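Local coordinates for extracellular solute-binding protein family 5 (Brucella melitensis, PDB 4ONY), which probably serves as the periplasmic substrate-binding component of an ABC transporter, capturing a peptide or peptide-like solute for import, at residues P320-R325 / Y482-G487; Q329-L334 / F434-M439; T86-S91 / V115-N120. All blocks are in the same frame, centred on the assembly; numbering follows the deposited sequence.

Contact 1 (P320-R325 / Y482-G487); sequences PIFADR and YDMILG
Phe322 meets the backbone of Asp483 with its rim. The carbonyl oxygen Asp483 O lies near the ring plane, 3.3 Å from Phe322 CE2 and a little farther from CD2, consistent with a weakly favourable meeting of ring C-H and carbonyl oxygen. Phe322 CG stands anti to its own carbonyl carbon (chi1 -69°), which sends the ring across to strand 484-489.

The apolar contacts are built round the same ring. Ile321 CD1 sits 3.8 Å above the ring plane of Phe322, over its centre, so a methyl of the preceding residue lies on one face. That methyl also reaches the second segment: Ile321 CD1 lies 3.7 Å from Asp483 CG, the two side chains crossing at about a right angle. At the far corner of the ring, Phe322 CZ approaches Met484 CE at 4.2 Å, obliquely; the bend of the methionine at its last torsion (chi3 -75°) sets where this methyl ends.

The polar ends look to other partners. Asp483 OD1 forms a salt bridge with Arg319 and OD2 accepts the backbone N-H of Glu437, so the carboxylate packed against Ile321 has both oxygens engaged, which would probably favour its charged form. Within the loop, Ala323 N donates to Pro320 O at 3.2 Å, and Asp324 takes the N-cap position of helix 325-333.

Phe315 and Phe436 add edge-to-face partners for Phe322, making it the hub of an aromatic cluster. The whole is a beta-to-alpha connection, from strand 310-315 to helix 325-333, folded against the end of a central strand in the mixed sheet of one lobe of a family 5 solute-binding protein.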
# COMPACT_ATOMS: atom_id res chain seq x y z
N PRO A 320 -8.10 7.97 -29.76
CA PRO A 320 -7.45 7.36 -30.91
C PRO A 320 -5.91 7.62 -30.99
O PRO A 320 -5.13 6.76 -31.45
CB PRO A 320 -8.18 8.03 -32.08
CG PRO A 320 -9.58 8.22 -31.53
CD PRO A 320 -9.40 8.56 -30.10
N ILE A 321 -5.47 8.79 -30.58
CA ILE A 321 -4.03 9.08 -30.62
C ILE A 321 -3.20 8.01 -29.91
O ILE A 321 -2.03 7.84 -30.25
CB ILE A 321 -3.67 10.43 -29.96
CG1 ILE A 321 -4.27 10.52 -28.57
CG2 ILE A 321 -4.14 11.58 -30.85
CD1 ILE A 321 -3.81 11.73 -27.79
N PHE A 322 -3.78 7.33 -28.92
CA PHE A 322 -3.03 6.40 -28.07
C PHE A 322 -3.60 4.96 -28.13
O PHE A 322 -3.28 4.14 -27.28
CB PHE A 322 -3.05 6.87 -26.62
CG PHE A 322 -2.25 8.13 -26.32
CD1 PHE A 322 -1.08 8.46 -27.01
CD2 PHE A 322 -2.60 8.91 -25.25
CE1 PHE A 322 -0.35 9.59 -26.70
CE2 PHE A 322 -1.87 10.03 -24.91
CZ PHE A 322 -0.74 10.37 -25.64
N ALA A 323 -4.41 4.65 -29.15
CA ALA A 323 -4.98 3.34 -29.25
C ALA A 323 -3.99 2.23 -29.66
O ALA A 323 -4.20 1.05 -29.39
CB ALA A 323 -6.15 3.37 -30.22
N ASP A 324 -2.90 2.63 -30.29
CA ASP A 324 -1.98 1.69 -30.91
C ASP A 324 -0.87 1.47 -29.92
O ASP A 324 -0.10 2.40 -29.61
CB ASP A 324 -1.44 2.28 -32.24
CG ASP A 324 -0.64 1.30 -33.06
OD1 ASP A 324 -0.04 0.38 -32.47
OD2 ASP A 324 -0.65 1.47 -34.31
N ARG A 325 -0.69 0.24 -29.46
CA ARG A 325 0.35 -0.01 -28.50
C ARG A 325 1.76 0.24 -28.99
O ARG A 325 2.67 0.45 -28.16
CB ARG A 325 0.30 -1.45 -27.97
CG ARG A 325 0.79 -2.51 -28.94
CD ARG A 325 0.71 -3.90 -28.26
NE ARG A 325 1.32 -4.95 -29.09
CZ ARG A 325 1.29 -6.25 -28.74
NH1 ARG A 325 0.63 -6.61 -27.65
NH2 ARG A 325 1.87 -7.16 -29.48
N TYR A 482 -9.16 13.08 -20.63
CA TYR A 482 -7.76 13.46 -20.72
C TYR A 482 -7.05 12.59 -21.78
O TYR A 482 -7.53 11.49 -22.11
CB TYR A 482 -7.04 13.31 -19.36
CG TYR A 482 -7.24 11.94 -18.74
CD1 TYR A 482 -6.44 10.87 -19.11
CD2 TYR A 482 -8.25 11.72 -17.80
CE1 TYR A 482 -6.65 9.60 -18.57
CE2 TYR A 482 -8.46 10.47 -17.27
CZ TYR A 482 -7.65 9.41 -17.66
OH TYR A 482 -7.90 8.17 -17.14
N ASP A 483 -5.93 13.07 -22.29
CA ASP A 483 -5.03 12.31 -23.14
C ASP A 483 -4.07 11.53 -22.24
O ASP A 483 -3.96 10.30 -22.34
CB ASP A 483 -4.22 13.22 -24.08
CG ASP A 483 -5.09 13.92 -25.11
OD1 ASP A 483 -6.16 13.36 -25.45
OD2 ASP A 483 -4.70 15.01 -25.55
N MET A 484 -3.38 12.25 -21.37
CA MET A 484 -2.35 11.68 -20.50
C MET A 484 -2.41 12.38 -19.14
O MET A 484 -2.72 13.63 -19.09
CB MET A 484 -0.98 11.87 -21.15
CG MET A 484 0.18 11.35 -20.30
SD MET A 484 1.80 11.45 -21.10
CE MET A 484 1.69 10.10 -22.28
N ILE A 485 -2.14 11.62 -18.08
CA ILE A 485 -2.00 12.14 -16.72
C ILE A 485 -0.82 11.45 -16.06
O ILE A 485 -0.25 10.51 -16.63
CB ILE A 485 -3.27 11.81 -15.82
CG1 ILE A 485 -3.58 10.31 -15.83
CG2 ILE A 485 -4.50 12.61 -16.29
CD1 ILE A 485 -4.75 9.87 -14.96
N LEU A 486 -0.49 11.86 -14.83
CA LEU A 486 0.36 11.07 -13.95
C LEU A 486 -0.57 10.21 -13.08
O LEU A 486 -1.59 10.70 -12.55
CB LEU A 486 1.26 11.96 -13.09
CG LEU A 486 2.45 12.69 -13.73
CD1 LEU A 486 2.02 14.05 -14.23
CD2 LEU A 486 3.54 12.93 -12.71
N GLY A 487 -0.24 8.94 -12.92
CA GLY A 487 -1.03 8.00 -12.12
C GLY A 487 -0.17 7.25 -11.12
O GLY A 487 1.00 6.99 -11.37

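Contact 2 (Q329-L334 / F434-M439); sequences QALGLL and FAFEIM
Leu331 pushes one methyl, CD1, against the rim of the Phe434 ring, in the plane of that ring. The closest approach is 3.8 Å, between Leu331 CD1 and Phe434 CE2, with Phe434 CZ next at 4.1 Å, so the methyl rests at the edge between two ring carbons rather than over a face. The same CD1 lies 4.3 Å from Phe436 CE2, here obliquely. One leucine branch thus touches both phenylalanines.

Both partners reach far from their backbones. The CA atoms of Leu331 and Phe434 are 11.5 Å apart, and the two side chains close that distance from opposite directions. In Leu331, CD1 continues the chain away from CA (chi2 178°), the extended choice for this branch. Phe434 carries CG anti to its backbone N (chi1 -167°), and its far rim meets the methyl. Phe436, two residues on, also points toward the helical segment.

Backbone bonds run beside this contact. Leu334 N donates to Leu331 O at 3.2 Å, and Leu333 N bonds to Ala330 O and, weakly, to Gln329 O. Leu331 O also receives the hydroxyl of Tyr452, which ties this turn of backbone to helix 443-458.

All three touching residues are buried, in an alpha/beta lobe of the solute-binding protein where helices 325-333 and 443-458 pack on the mixed sheet holding strands 435-440 and 462-467. Leu331 packs against Leu456 of helix 443-458 and against Ile461; Phe436 shares Leu456 and rests on Val463 of strand 462-467, while Phe434 meets Phe419 edge-to-face. On other sides of the same helical segment, Ala330 and Leu333 touch helix 404-416, leaving Leu331 wedged where helices 325-333 and 443-458 lie against strand 435-440.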
# COMPACT_ATOMS: atom_id res chain seq x y z
N GLN A 329 4.44 2.40 -27.01
CA GLN A 329 5.78 1.87 -26.80
C GLN A 329 6.86 2.89 -27.21
O GLN A 329 7.79 3.14 -26.46
CB GLN A 329 5.95 0.58 -27.58
CG GLN A 329 7.20 -0.26 -27.34
CD GLN A 329 7.31 -1.39 -28.38
OE1 GLN A 329 6.45 -1.55 -29.30
NE2 GLN A 329 8.33 -2.14 -28.28
N ALA A 330 6.73 3.46 -28.42
CA ALA A 330 7.65 4.50 -28.89
C ALA A 330 7.72 5.69 -27.93
O ALA A 330 8.83 6.16 -27.58
CB ALA A 330 7.22 5.03 -30.26
N LEU A 331 6.57 6.20 -27.53
CA LEU A 331 6.56 7.42 -26.69
C LEU A 331 7.16 7.18 -25.30
O LEU A 331 7.79 8.06 -24.75
CB LEU A 331 5.16 8.00 -26.55
CG LEU A 331 4.55 8.45 -27.89
CD1 LEU A 331 3.14 8.97 -27.69
CD2 LEU A 331 5.33 9.40 -28.75
N GLY A 332 6.91 5.99 -24.75
CA GLY A 332 7.56 5.53 -23.53
C GLY A 332 9.08 5.56 -23.59
O GLY A 332 9.71 5.84 -22.57
N LEU A 333 9.69 5.30 -24.74
CA LEU A 333 11.15 5.25 -24.82
C LEU A 333 11.76 6.64 -24.64
O LEU A 333 12.95 6.76 -24.32
CB LEU A 333 11.58 4.69 -26.18
CG LEU A 333 11.17 3.27 -26.50
CD1 LEU A 333 11.42 2.98 -27.98
CD2 LEU A 333 11.86 2.26 -25.60
N LEU A 334 10.96 7.70 -24.84
CA LEU A 334 11.51 9.05 -24.89
C LEU A 334 11.69 9.75 -23.54
O LEU A 334 12.41 10.78 -23.46
CB LEU A 334 10.66 9.91 -25.80
CG LEU A 334 10.62 9.42 -27.24
CD1 LEU A 334 9.65 10.24 -28.01
CD2 LEU A 334 12.01 9.53 -27.88
N PHE A 434 1.11 15.48 -34.78
CA PHE A 434 0.84 14.70 -33.56
C PHE A 434 0.95 15.63 -32.35
O PHE A 434 1.99 16.26 -32.14
CB PHE A 434 1.79 13.51 -33.42
CG PHE A 434 1.37 12.51 -32.38
CD1 PHE A 434 0.11 11.94 -32.44
CD2 PHE A 434 2.20 12.13 -31.37
CE1 PHE A 434 -0.32 11.00 -31.49
CE2 PHE A 434 1.81 11.18 -30.43
CZ PHE A 434 0.55 10.61 -30.47
N ALA A 435 -0.10 15.68 -31.57
CA ALA A 435 -0.19 16.57 -30.44
C ALA A 435 -1.10 15.97 -29.37
O ALA A 435 -2.04 15.27 -29.70
CB ALA A 435 -0.74 17.89 -30.89
N PHE A 436 -0.80 16.24 -28.10
CA PHE A 436 -1.66 15.81 -27.04
C PHE A 436 -1.44 16.63 -25.79
O PHE A 436 -0.51 17.46 -25.73
CB PHE A 436 -1.49 14.32 -26.74
CG PHE A 436 -0.14 13.91 -26.21
CD1 PHE A 436 0.07 13.82 -24.84
CD2 PHE A 436 0.86 13.48 -27.07
CE1 PHE A 436 1.28 13.37 -24.34
CE2 PHE A 436 2.06 13.00 -26.59
CZ PHE A 436 2.28 12.97 -25.22
N GLU A 437 -2.33 16.46 -24.83
CA GLU A 437 -2.29 17.20 -23.58
C GLU A 437 -1.90 16.31 -22.39
O GLU A 437 -2.45 15.21 -22.21
CB GLU A 437 -3.68 17.80 -23.29
CG GLU A 437 -3.82 18.56 -21.99
CD GLU A 437 -5.24 18.93 -21.73
OE1 GLU A 437 -6.00 18.15 -21.16
OE2 GLU A 437 -5.63 20.06 -22.07
N ILE A 438 -1.02 16.81 -21.54
CA ILE A 438 -0.80 16.19 -20.22
C ILE A 438 -1.51 17.04 -19.15
O ILE A 438 -1.15 18.22 -18.94
CB ILE A 438 0.68 16.07 -19.88
CG1 ILE A 438 1.42 15.26 -20.96
CG2 ILE A 438 0.84 15.38 -18.53
CD1 ILE A 438 2.92 15.18 -20.75
N MET A 439 -2.53 16.46 -18.50
CA MET A 439 -3.24 17.14 -17.44
C MET A 439 -2.48 16.87 -16.13
O MET A 439 -2.30 15.69 -15.71
CB MET A 439 -4.68 16.66 -17.32
CG MET A 439 -5.52 17.42 -16.27
SD MET A 439 -7.30 17.00 -16.21
CE MET A 439 -7.22 15.24 -15.67

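Contact 3 (T86-S91 / V115-N120); sequences TLMLRS and VEFTLN
The forked end of Leu87 straddles two residues of strand 114-119, one methyl for each. Its CD1 is the bump that settles on the flat of Phe117: it lies 3.9 Å from the centroid of the Phe117 ring and only 13° off the ring normal, a CH-pi contact almost centred on the face. The other methyl, Leu87 CD2, meets Leu119 CD2 at 3.8 Å. Although the CB of Leu119 does not head for the opposing segment, the end of its side chain comes nearer: with CD1 extended away from CA (chi2 178°), the other branch, CD2, is turned toward the fork.

Strands 88-90 and 114-119 are not paired with each other; both pair with 97-108, the long, interrupted strand of a six-stranded antiparallel sheet, and 114-119 pairs in turn with 168-173. Strand 114-119 follows 97-108 as the second arm of a beta-hairpin. The contact is therefore a meeting of side chains from two strands that share a neighbour.

Met88 takes a different part of the same ring. Its sulfur lies against the rim: Met88 SD is 4.0 Å from Phe117 CE1, and the line from SD to the centroid of the Phe117 ring lies 88° off the ring normal, a Met-aromatic contact at the edge. Leu87 thus takes one face of Phe117 and Met88 a place on its edge, and Ile185 and Ala186 of helix 181-187 pack against it as well.

Behind these bumps, Thr86 OG1 donates to Met88 O at 2.6 Å, from above the carbonyl plane, and bridges the backbone bend at Leu87.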
# COMPACT_ATOMS: atom_id res chain seq x y z
N THR A 86 -7.71 -7.05 16.55
CA THR A 86 -8.33 -8.03 15.67
C THR A 86 -8.19 -9.43 16.28
O THR A 86 -7.47 -9.62 17.29
CB THR A 86 -7.60 -8.03 14.33
OG1 THR A 86 -6.21 -8.26 14.58
CG2 THR A 86 -7.80 -6.72 13.65
N LEU A 87 -8.86 -10.41 15.68
CA LEU A 87 -8.76 -11.76 16.19
C LEU A 87 -7.35 -12.29 16.03
O LEU A 87 -6.85 -13.02 16.89
CB LEU A 87 -9.77 -12.66 15.50
CG LEU A 87 -11.20 -12.33 15.94
CD1 LEU A 87 -12.22 -12.84 14.92
CD2 LEU A 87 -11.53 -12.95 17.30
N MET A 88 -6.72 -11.95 14.91
CA MET A 88 -5.35 -12.45 14.61
C MET A 88 -4.51 -11.31 14.09
O MET A 88 -5.06 -10.34 13.53
CB MET A 88 -5.41 -13.59 13.59
CG MET A 88 -6.26 -14.77 14.06
SD MET A 88 -6.19 -16.21 12.98
CE MET A 88 -4.53 -16.76 13.32
N LEU A 89 -3.21 -11.42 14.29
CA LEU A 89 -2.27 -10.34 14.02
C LEU A 89 -1.40 -10.64 12.81
O LEU A 89 -0.76 -11.70 12.73
CB LEU A 89 -1.35 -10.15 15.22
CG LEU A 89 -0.28 -9.08 15.13
CD1 LEU A 89 -0.86 -7.69 15.05
CD2 LEU A 89 0.66 -9.20 16.32
N ARG A 90 -1.34 -9.69 11.90
CA ARG A 90 -0.55 -9.87 10.70
C ARG A 90 0.97 -9.81 11.00
O ARG A 90 1.44 -8.85 11.62
CB ARG A 90 -0.95 -8.72 9.79
CG ARG A 90 -0.27 -8.71 8.45
CD ARG A 90 -1.15 -9.38 7.47
NE ARG A 90 -0.60 -9.29 6.14
CZ ARG A 90 -1.15 -8.63 5.14
NH1 ARG A 90 -2.26 -7.97 5.31
NH2 ARG A 90 -0.59 -8.65 3.95
N SER A 91 1.75 -10.81 10.59
CA SER A 91 3.20 -10.66 10.61
C SER A 91 3.66 -9.74 9.47
O SER A 91 3.29 -9.93 8.32
CB SER A 91 3.94 -11.98 10.45
OG SER A 91 5.34 -11.75 10.23
N VAL A 115 -14.91 -20.62 9.22
CA VAL A 115 -13.73 -20.45 10.05
C VAL A 115 -14.19 -20.36 11.49
O VAL A 115 -15.24 -19.80 11.78
CB VAL A 115 -12.86 -19.22 9.62
CG1 VAL A 115 -13.63 -17.92 9.80
CG2 VAL A 115 -11.55 -19.15 10.41
N GLU A 116 -13.42 -20.93 12.40
CA GLU A 116 -13.79 -20.95 13.80
C GLU A 116 -12.59 -20.49 14.67
O GLU A 116 -11.49 -20.95 14.47
CB GLU A 116 -14.29 -22.34 14.21
CG GLU A 116 -14.65 -22.46 15.70
CD GLU A 116 -15.42 -23.76 16.03
OE1 GLU A 116 -15.66 -24.57 15.13
OE2 GLU A 116 -15.86 -23.97 17.17
N PHE A 117 -12.86 -19.58 15.60
CA PHE A 117 -11.84 -18.97 16.46
C PHE A 117 -12.15 -19.33 17.87
O PHE A 117 -13.33 -19.33 18.27
CB PHE A 117 -11.90 -17.45 16.33
CG PHE A 117 -11.67 -16.95 14.94
CD1 PHE A 117 -10.37 -16.80 14.43
CD2 PHE A 117 -12.75 -16.61 14.13
CE1 PHE A 117 -10.16 -16.33 13.13
CE2 PHE A 117 -12.53 -16.17 12.84
CZ PHE A 117 -11.24 -16.02 12.34
N THR A 118 -11.12 -19.61 18.64
CA THR A 118 -11.27 -19.80 20.06
C THR A 118 -10.48 -18.71 20.74
O THR A 118 -9.29 -18.57 20.50
CB THR A 118 -10.80 -21.19 20.49
OG1 THR A 118 -11.47 -22.16 19.69
CG2 THR A 118 -11.06 -21.47 21.98
N LEU A 119 -11.18 -17.90 21.54
CA LEU A 119 -10.59 -16.76 22.21
C LEU A 119 -9.67 -17.20 23.34
O LEU A 119 -9.88 -18.24 23.97
CB LEU A 119 -11.66 -15.84 22.79
CG LEU A 119 -12.72 -15.32 21.80
CD1 LEU A 119 -13.76 -14.46 22.53
CD2 LEU A 119 -12.02 -14.51 20.73
N ASN A 120 -8.65 -16.40 23.57
CA ASN A 120 -7.72 -16.61 24.65
C ASN A 120 -8.42 -16.29 25.98
O ASN A 120 -9.02 -15.22 26.12
CB ASN A 120 -6.53 -15.67 24.44
CG ASN A 120 -5.39 -15.97 25.38
OD1 ASN A 120 -5.58 -16.05 26.62
ND2 ASN A 120 -4.20 -16.13 24.83

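Contact 3 comes first along the chain and is complete before contact 1 opens; contact 2 falls between the two segments of contact 1. Contacts 1 and 2 form one neighbourhood: their centres are 8 Å apart, strands 484-489 and 435-440 run side by side in one mixed sheet, and Met484 O lies 2.9 Å from Met439 N in a probable hydrogen bond. Segments 320-325 and 329-334 follow each other closely, through helix 325-333. Contact 3 lies across the molecule, its centre about 46 Å and 50 Å from theirs, in a separate antiparallel sheet, consistent with independently packed lobes of a solute-binding protein.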